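Local coordinates for GCN5-related N-acetyltransferase (PDB 2R1I), which probably transfers an acetyl group from acetyl-coenzyme A to an as yet unidentified substrate, as other GNAT-family enzymes do, at residues A[80-86]-A[98-104]. Numbering follows the deposited sequence.
Sequences TGLAVLS and AILDELY
Leu-82 and Tyr-104 form one hydrogen-bonded pair of this antiparallel hairpin, and Ser-86 and Ile-99 form another, each closed by two backbone bonds. Between them the pairing is irregular. Val-84 N reaches Glu-102 O at 2.9 Å, but Val-84 O receives two donors: Glu-102 N at 3.2 Å, in the carbonyl plane on a lone pair, and Asp-101 N in a weak, strongly bent bond (119° at the hydrogen). Asp-101 and Glu-102 thus share Val-84 as a classic beta bulge, with Leu-100 at the centre of an inverse gamma turn just before it. Strands 81-88 and 97-104 are neighbouring inner strands of the mixed sheet of the GNAT fold, and the bulge in strand 97-104 recalls the one that, in relatives, splays this strand from its parallel neighbour to admit acetyl-coenzyme A.

The extra residue brings a carboxylate over strand 81-88. Ser-86 OG, set between its own backbone N and carbonyl carbon (chi1 62°), donates to the syn side of Asp-101 OD1 at 2.7 Å, while Val-84 CG1 packs against Asp-101 CB at 3.8 Å. Replacing Asp-101 by alanine removes that acceptor, and the Ser-86 hydroxyl would probably be set free to turn.

Apolar contacts line both faces. On that of Ala-83, Leu-85 CD2 meets Leu-100 CD1 at 4.0 Å, and Ala-83 CB touches both Leu-100 CD1 and Leu-103 CD1; helix 109-128 packs against Ala-83 and Leu-103. On the other, Leu-82 CD1 approaches Tyr-104 CD2 obliquely at 4.0 Å, and Glu-102 CB sits over the centre of one face of the tyrosine ring. The carboxylate of Glu-102 leads away to Trp-92 of the second subunit, whose NE1 hydrogen-bonds OE2.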
loop_
_atom_site.group_PDB
_atom_site.type_symbol
_atom_site.label_atom_id
_atom_site.label_comp_id
_atom_site.label_asym_id
_atom_site.label_seq_id
_atom_site.Cartn_x
_atom_site.Cartn_y
_atom_site.Cartn_z
ATOM N N THR A 80 -20.205 11.155 11.496
ATOM C CA THR A 80 -20.105 12.079 10.355
ATOM C C THR A 80 -18.742 12.104 9.657
ATOM O O THR A 80 -18.544 12.832 8.661
ATOM C CB THR A 80 -20.465 13.496 10.785
ATOM O OG1 THR A 80 -19.563 13.927 11.810
ATOM C CG2 THR A 80 -21.906 13.534 11.313
ATOM N N GLY A 81 -17.819 11.329 10.190
ATOM C CA GLY A 81 -16.496 11.126 9.591
ATOM C C GLY A 81 -15.988 9.715 9.825
ATOM O O GLY A 81 -16.348 9.048 10.786
ATOM N N LEU A 82 -15.113 9.289 8.946
ATOM C CA LEU A 82 -14.510 7.975 9.075
ATOM C C LEU A 82 -13.099 7.934 8.526
ATOM O O LEU A 82 -12.721 8.803 7.708
ATOM C CB LEU A 82 -15.401 6.925 8.405
ATOM C CG LEU A 82 -15.664 6.901 6.907
ATOM C CD1 LEU A 82 -14.449 6.471 6.076
ATOM C CD2 LEU A 82 -16.815 5.924 6.609
ATOM N N ALA A 83 -12.336 6.951 9.009
ATOM C CA ALA A 83 -11.036 6.591 8.467
ATOM C C ALA A 83 -11.034 5.096 8.110
ATOM O O ALA A 83 -11.637 4.302 8.847
ATOM C CB ALA A 83 -9.955 6.876 9.472
ATOM N N VAL A 84 -10.381 4.763 6.989
ATOM C CA VAL A 84 -10.195 3.380 6.505
ATOM C C VAL A 84 -8.699 3.115 6.487
ATOM O O VAL A 84 -7.952 3.850 5.794
ATOM C CB VAL A 84 -10.806 3.129 5.106
ATOM C CG1 VAL A 84 -10.641 1.680 4.708
ATOM C CG2 VAL A 84 -12.287 3.483 5.130
ATOM N N LEU A 85 -8.322 2.098 7.249
ATOM C CA LEU A 85 -6.917 1.634 7.382
ATOM C C LEU A 85 -6.772 0.267 6.816
ATOM O O LEU A 85 -7.573 -0.601 7.123
ATOM C CB LEU A 85 -6.480 1.566 8.823
ATOM C CG LEU A 85 -6.345 2.911 9.535
ATOM C CD1 LEU A 85 -6.394 2.760 11.067
ATOM C CD2 LEU A 85 -5.030 3.577 9.110
ATOM N N SER A 86 -5.710 0.007 6.038
ATOM C CA SER A 86 -5.388 -1.344 5.627
ATOM C C SER A 86 -4.016 -1.721 6.171
ATOM O O SER A 86 -3.158 -0.868 6.309
ATOM C CB SER A 86 -5.391 -1.465 4.111
ATOM O OG SER A 86 -4.434 -0.663 3.470
ATOM N N ALA A 98 0.868 -0.050 7.507
ATOM C CA ALA A 98 -0.501 0.400 7.356
ATOM C C ALA A 98 -0.600 1.479 6.289
ATOM O O ALA A 98 0.329 2.288 6.113
ATOM C CB ALA A 98 -1.027 0.919 8.671
ATOM N N ILE A 99 -1.758 1.537 5.605
ATOM C CA ILE A 99 -2.120 2.647 4.726
ATOM C C ILE A 99 -3.388 3.284 5.262
ATOM O O ILE A 99 -4.360 2.569 5.618
ATOM C CB ILE A 99 -2.298 2.228 3.231
ATOM C CG1 ILE A 99 -1.028 1.558 2.647
ATOM C CG2 ILE A 99 -2.720 3.387 2.321
ATOM C CD1 ILE A 99 -1.325 0.757 1.347
ATOM N N LEU A 100 -3.374 4.612 5.292
ATOM C CA LEU A 100 -4.606 5.394 5.430
ATOM C C LEU A 100 -5.324 5.445 4.073
ATOM O O LEU A 100 -5.095 6.337 3.257
ATOM C CB LEU A 100 -4.289 6.781 5.962
ATOM C CG LEU A 100 -5.520 7.643 6.318
ATOM C CD1 LEU A 100 -6.303 6.992 7.484
ATOM C CD2 LEU A 100 -5.117 9.090 6.704
ATOM N N ASP A 101 -6.133 4.409 3.805
ATOM C CA ASP A 101 -6.837 4.222 2.534
ATOM C C ASP A 101 -7.776 5.403 2.267
ATOM O O ASP A 101 -7.917 5.866 1.142
ATOM C CB ASP A 101 -7.703 2.936 2.577
ATOM C CG ASP A 101 -6.928 1.630 2.567
ATOM O OD1 ASP A 101 -5.682 1.612 2.566
ATOM O OD2 ASP A 101 -7.612 0.573 2.606
ATOM N N GLU A 102 -8.477 5.843 3.301
ATOM C CA GLU A 102 -9.409 6.945 3.188
ATOM C C GLU A 102 -9.481 7.690 4.500
ATOM O O GLU A 102 -9.429 7.114 5.587
ATOM C CB GLU A 102 -10.849 6.511 2.790
ATOM C CG GLU A 102 -11.016 5.582 1.591
ATOM C CD GLU A 102 -10.701 6.187 0.249
ATOM O OE1 GLU A 102 -10.528 7.423 0.116
ATOM O OE2 GLU A 102 -10.567 5.394 -0.713
ATOM N N LEU A 103 -9.682 9.007 4.399
ATOM C CA LEU A 103 -10.034 9.792 5.542
ATOM C C LEU A 103 -11.140 10.745 5.030
ATOM O O LEU A 103 -10.880 11.675 4.263
ATOM C CB LEU A 103 -8.817 10.555 6.074
ATOM C CG LEU A 103 -9.069 11.571 7.212
ATOM C CD1 LEU A 103 -9.643 10.931 8.452
ATOM C CD2 LEU A 103 -7.768 12.335 7.550
ATOM N N TYR A 104 -12.371 10.463 5.409
ATOM C CA TYR A 104 -13.538 11.152 4.886
ATOM C C TYR A 104 -14.177 12.019 5.972
ATOM O O TYR A 104 -14.716 11.503 6.945
ATOM C CB TYR A 104 -14.557 10.148 4.400
ATOM C CG TYR A 104 -14.327 9.543 3.037
ATOM C CD1 TYR A 104 -13.431 10.078 2.121
ATOM C CD2 TYR A 104 -15.091 8.477 2.628
ATOM C CE1 TYR A 104 -13.284 9.517 0.865
ATOM C CE2 TYR A 104 -14.955 7.930 1.373
ATOM C CZ TYR A 104 -14.060 8.437 0.500
ATOM O OH TYR A 104 -13.957 7.872 -0.759
#